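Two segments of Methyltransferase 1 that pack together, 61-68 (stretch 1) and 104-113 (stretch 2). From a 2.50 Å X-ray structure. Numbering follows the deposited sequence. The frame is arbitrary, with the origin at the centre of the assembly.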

# COMPACT_ATOMS: atom_id res chain seq x y z
N GLU A 61 -4.66 -5.87 -19.41
CA GLU A 61 -4.33 -5.31 -18.10
C GLU A 61 -5.15 -6.00 -17.00
O GLU A 61 -4.59 -6.40 -15.96
N TYR A 62 -6.46 -6.18 -17.24
CA TYR A 62 -7.33 -6.84 -16.29
C TYR A 62 -6.99 -8.31 -16.11
O TYR A 62 -7.14 -8.85 -15.01
N GLU A 63 -6.52 -8.95 -17.17
CA GLU A 63 -6.01 -10.31 -17.03
C GLU A 63 -4.80 -10.35 -16.13
O GLU A 63 -4.64 -11.26 -15.32
N ARG A 64 -3.94 -9.35 -16.24
CA ARG A 64 -2.75 -9.33 -15.41
C ARG A 64 -3.15 -9.12 -13.95
O ARG A 64 -2.60 -9.78 -13.06
N ILE A 65 -4.12 -8.23 -13.73
CA ILE A 65 -4.61 -7.89 -12.40
C ILE A 65 -5.17 -9.16 -11.76
O ILE A 65 -4.81 -9.51 -10.63
N THR A 66 -6.00 -9.88 -12.53
CA THR A 66 -6.73 -11.01 -12.03
C THR A 66 -5.76 -12.13 -11.69
O THR A 66 -5.83 -12.73 -10.61
N THR A 67 -4.85 -12.41 -12.61
CA THR A 67 -3.85 -13.41 -12.35
C THR A 67 -3.05 -13.03 -11.11
O THR A 67 -2.86 -13.85 -10.26
N ASP A 68 -2.61 -11.79 -11.00
CA ASP A 68 -1.77 -11.39 -9.86
C ASP A 68 -2.42 -11.58 -8.48
O ASP A 68 -1.77 -12.05 -7.52
N ALA A 104 -13.02 -12.38 -19.44
CA ALA A 104 -11.62 -12.70 -19.33
C ALA A 104 -11.24 -12.91 -17.87
O ALA A 104 -10.46 -13.83 -17.57
N GLN A 105 -11.78 -12.08 -16.96
CA GLN A 105 -11.53 -12.21 -15.51
C GLN A 105 -12.08 -13.52 -14.94
O GLN A 105 -11.35 -14.26 -14.27
N LYS A 106 -13.35 -13.83 -15.23
CA LYS A 106 -13.99 -15.06 -14.72
C LYS A 106 -13.29 -16.34 -15.17
O LYS A 106 -13.23 -17.33 -14.40
N THR A 107 -12.77 -16.33 -16.40
CA THR A 107 -12.07 -17.47 -16.96
C THR A 107 -10.87 -17.82 -16.07
O THR A 107 -10.69 -18.97 -15.68
N ILE A 108 -10.06 -16.82 -15.72
CA ILE A 108 -8.91 -17.04 -14.85
C ILE A 108 -9.36 -17.49 -13.44
O ILE A 108 -8.79 -18.44 -12.88
N MET A 109 -10.40 -16.84 -12.92
CA MET A 109 -10.93 -17.14 -11.59
C MET A 109 -11.37 -18.58 -11.51
O MET A 109 -11.15 -19.23 -10.48
N GLU A 110 -11.97 -19.08 -12.59
CA GLU A 110 -12.38 -20.51 -12.70
C GLU A 110 -11.18 -21.43 -12.69
O GLU A 110 -11.19 -22.42 -11.96
N LYS A 111 -10.16 -21.11 -13.47
CA LYS A 111 -8.97 -21.93 -13.47
C LYS A 111 -8.42 -22.11 -12.02
O LYS A 111 -8.08 -23.23 -11.62
N TYR A 112 -8.37 -21.02 -11.23
CA TYR A 112 -7.86 -21.08 -9.87
C TYR A 112 -8.80 -21.81 -8.94
O TYR A 112 -8.35 -22.59 -8.09
N HIS A 113 -10.10 -21.55 -9.08
CA HIS A 113 -11.08 -22.24 -8.26
C HIS A 113 -11.03 -23.76 -8.52
O HIS A 113 -11.05 -24.54 -7.56

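Two helices that run in nearly the same direction can pack through side chains that interlock at intervals of about a turn, without a direct hydrogen bond between them. The pair formed by residues 61-68 and 104-113 of Methyltransferase 1 is a compact example. Their axes cross at -24° and approach to 9.2 Å, burying 424 Å² in all, and no direct hydrogen bond joins one stretch to the other.

Ala104 opens the contact on the second helix. Its CA-to-CB bond points toward the first helix, and the methyl carbon Ala104 CB lies 3.8 Å from Glu63 OE2. Glu63 (chi1 m, chi2 t) leaves its own backbone sideways, but the extended chain brings its end nearer to the partner. A water completes this corner: it donates to Glu63 OE2 at 2.6 Å and to the backbone atom Ala104 O at 3.0 Å, forming a polar bridge between the helices.

One residue on, the CA of Gln105 lies 6.0 Å from the CA of Glu63. Gln105 projects sideways in an m, t conformation, its CG 4.3 Å from Tyr62 CB. Tyr62, with chi1 m, points toward the second helix, and its ring meets Gln105 OE1 obliquely. The same oxygen comes within 3.2 Å of Thr66 OG1, yet this close approach is not a hydrogen bond. Thr66 OG1 instead donates to Tyr62 O, one turn back in its own helix, at 2.6 Å, a common way for a helical threonine in the m rotamer to satisfy its hydroxyl. Gln105 NE2 is hydrogen-bonded elsewhere in the structure.

Lys106 points away and Thr107 sideways, and neither touches the first helix; the next inward residue is Ile108, a turn after Ala104. Ile108 (m, t) is the apolar centre of its helix's contribution, with 75 Å² covered by stretch 1. Ile108 CG2 sits 3.8 Å from Thr66 CG2, and Ile108 CD1 lies 3.8 Å from Glu63 CG and 3.6 Å from Thr67 OG1. Thr66, pointing toward the second helix, thus offers a methyl to Ile108 while its hydroxyl is occupied within its own helix. Thr67 (m) flanks the contact sideways; its CA lies 6.7 Å from the CA of Ile108.

Met109 starts out sideways, but its m, t, t chain carries the terminal methyl back, placing CE 4.0 Å from Thr66 CG2. That threonine methyl therefore touches both Ile108 and Met109.

Glu110 and Lys111 make no contact, and the last inward side chain is Tyr112, a further turn along from Ile108. With chi1 m it points toward the first helix, and its OH lies 4.1 Å from Thr67 CG2. The contact, with a methyl, is one of packing; the hydroxyl is hydrogen-bonded elsewhere in the structure. Ala104, Ile108 and Tyr112 all point toward the first helix and recur every four residues, roughly one turn.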

# COMPACT_ATOMS: atom_id res chain seq x y z
CB GLU A 61 -4.55 -3.80 -18.10
CG GLU A 61 -4.17 -3.08 -16.82
CD GLU A 61 -2.77 -2.49 -16.87
OE1 GLU A 61 -1.86 -3.16 -17.43
OE2 GLU A 61 -2.56 -1.35 -16.35
CB TYR A 62 -8.82 -6.66 -16.65
CG TYR A 62 -9.38 -5.29 -16.34
CD1 TYR A 62 -9.48 -4.84 -15.02
CD2 TYR A 62 -9.84 -4.47 -17.35
CE1 TYR A 62 -10.02 -3.58 -14.72
CE2 TYR A 62 -10.37 -3.20 -17.08
CZ TYR A 62 -10.46 -2.76 -15.75
OH TYR A 62 -10.98 -1.51 -15.49
CB GLU A 63 -5.68 -10.92 -18.39
CG GLU A 63 -6.93 -11.41 -19.07
CD GLU A 63 -6.69 -12.08 -20.41
OE1 GLU A 63 -5.83 -11.63 -21.18
OE2 GLU A 63 -7.39 -13.06 -20.69
CB ARG A 64 -1.77 -8.25 -15.88
CG ARG A 64 -0.98 -8.64 -17.11
CD ARG A 64 -0.28 -7.44 -17.73
NE ARG A 64 0.61 -7.91 -18.78
CZ ARG A 64 1.35 -7.16 -19.59
NH1 ARG A 64 1.31 -5.83 -19.50
NH2 ARG A 64 2.13 -7.76 -20.49
CB ILE A 65 -5.68 -6.74 -12.45
CG1 ILE A 65 -5.02 -5.39 -12.78
CG2 ILE A 65 -6.41 -6.63 -11.14
CD1 ILE A 65 -6.01 -4.32 -13.32
CB THR A 66 -7.79 -11.50 -13.04
OG1 THR A 66 -8.59 -10.40 -13.46
CG2 THR A 66 -8.69 -12.55 -12.42
CB THR A 67 -2.94 -13.64 -13.58
OG1 THR A 67 -3.75 -14.18 -14.64
CG2 THR A 67 -1.80 -14.59 -13.26
CB ASP A 68 -1.32 -9.95 -10.03
CG ASP A 68 -0.24 -9.80 -11.07
OD1 ASP A 68 0.17 -10.83 -11.67
OD2 ASP A 68 0.20 -8.65 -11.30
CB ALA A 104 -10.78 -11.62 -19.96
CB GLN A 105 -12.12 -11.03 -14.74
CG GLN A 105 -11.48 -9.69 -15.04
CD GLN A 105 -11.83 -8.62 -14.01
OE1 GLN A 105 -11.11 -8.44 -13.02
NE2 GLN A 105 -12.91 -7.90 -14.24
CB LYS A 106 -15.48 -15.14 -15.08
CG LYS A 106 -16.26 -16.14 -14.21
CD LYS A 106 -16.05 -15.74 -12.72
CE LYS A 106 -17.05 -16.34 -11.81
NZ LYS A 106 -18.40 -15.69 -11.95
CB THR A 107 -11.61 -17.21 -18.44
OG1 THR A 107 -12.75 -16.96 -19.29
CG2 THR A 107 -10.80 -18.39 -18.99
CB ILE A 108 -8.04 -15.78 -14.77
CG1 ILE A 108 -7.33 -15.56 -16.11
CG2 ILE A 108 -7.10 -15.82 -13.57
CD1 ILE A 108 -6.94 -14.12 -16.38
CB MET A 109 -12.09 -16.21 -11.21
CG MET A 109 -11.69 -14.75 -10.98
SD MET A 109 -13.10 -13.69 -10.57
CE MET A 109 -12.43 -12.14 -11.11
CB GLU A 110 -13.22 -20.78 -13.94
CG GLU A 110 -14.69 -20.42 -13.74
CD GLU A 110 -15.45 -19.98 -15.01
OE1 GLU A 110 -14.86 -19.69 -16.07
OE2 GLU A 110 -16.69 -19.90 -14.93
CB LYS A 111 -7.92 -21.38 -14.46
CG LYS A 111 -6.60 -22.20 -14.53
CD LYS A 111 -5.41 -21.46 -15.20
CE LYS A 111 -3.99 -22.02 -14.76
NZ LYS A 111 -3.32 -21.27 -13.60
CB TYR A 112 -7.55 -19.69 -9.30
CG TYR A 112 -6.19 -19.19 -9.69
CD1 TYR A 112 -5.99 -18.59 -10.94
CD2 TYR A 112 -5.09 -19.34 -8.83
CE1 TYR A 112 -4.75 -18.15 -11.32
CE2 TYR A 112 -3.83 -18.90 -9.20
CZ TYR A 112 -3.67 -18.30 -10.46
OH TYR A 112 -2.43 -17.84 -10.85
CB HIS A 113 -12.49 -21.66 -8.45
CG HIS A 113 -13.57 -22.42 -7.72
ND1 HIS A 113 -14.49 -23.22 -8.38
CD2 HIS A 113 -13.84 -22.54 -6.40
CE1 HIS A 113 -15.29 -23.78 -7.49
NE2 HIS A 113 -14.92 -23.38 -6.28
O HOH W 1 -8.65 -15.09 -19.57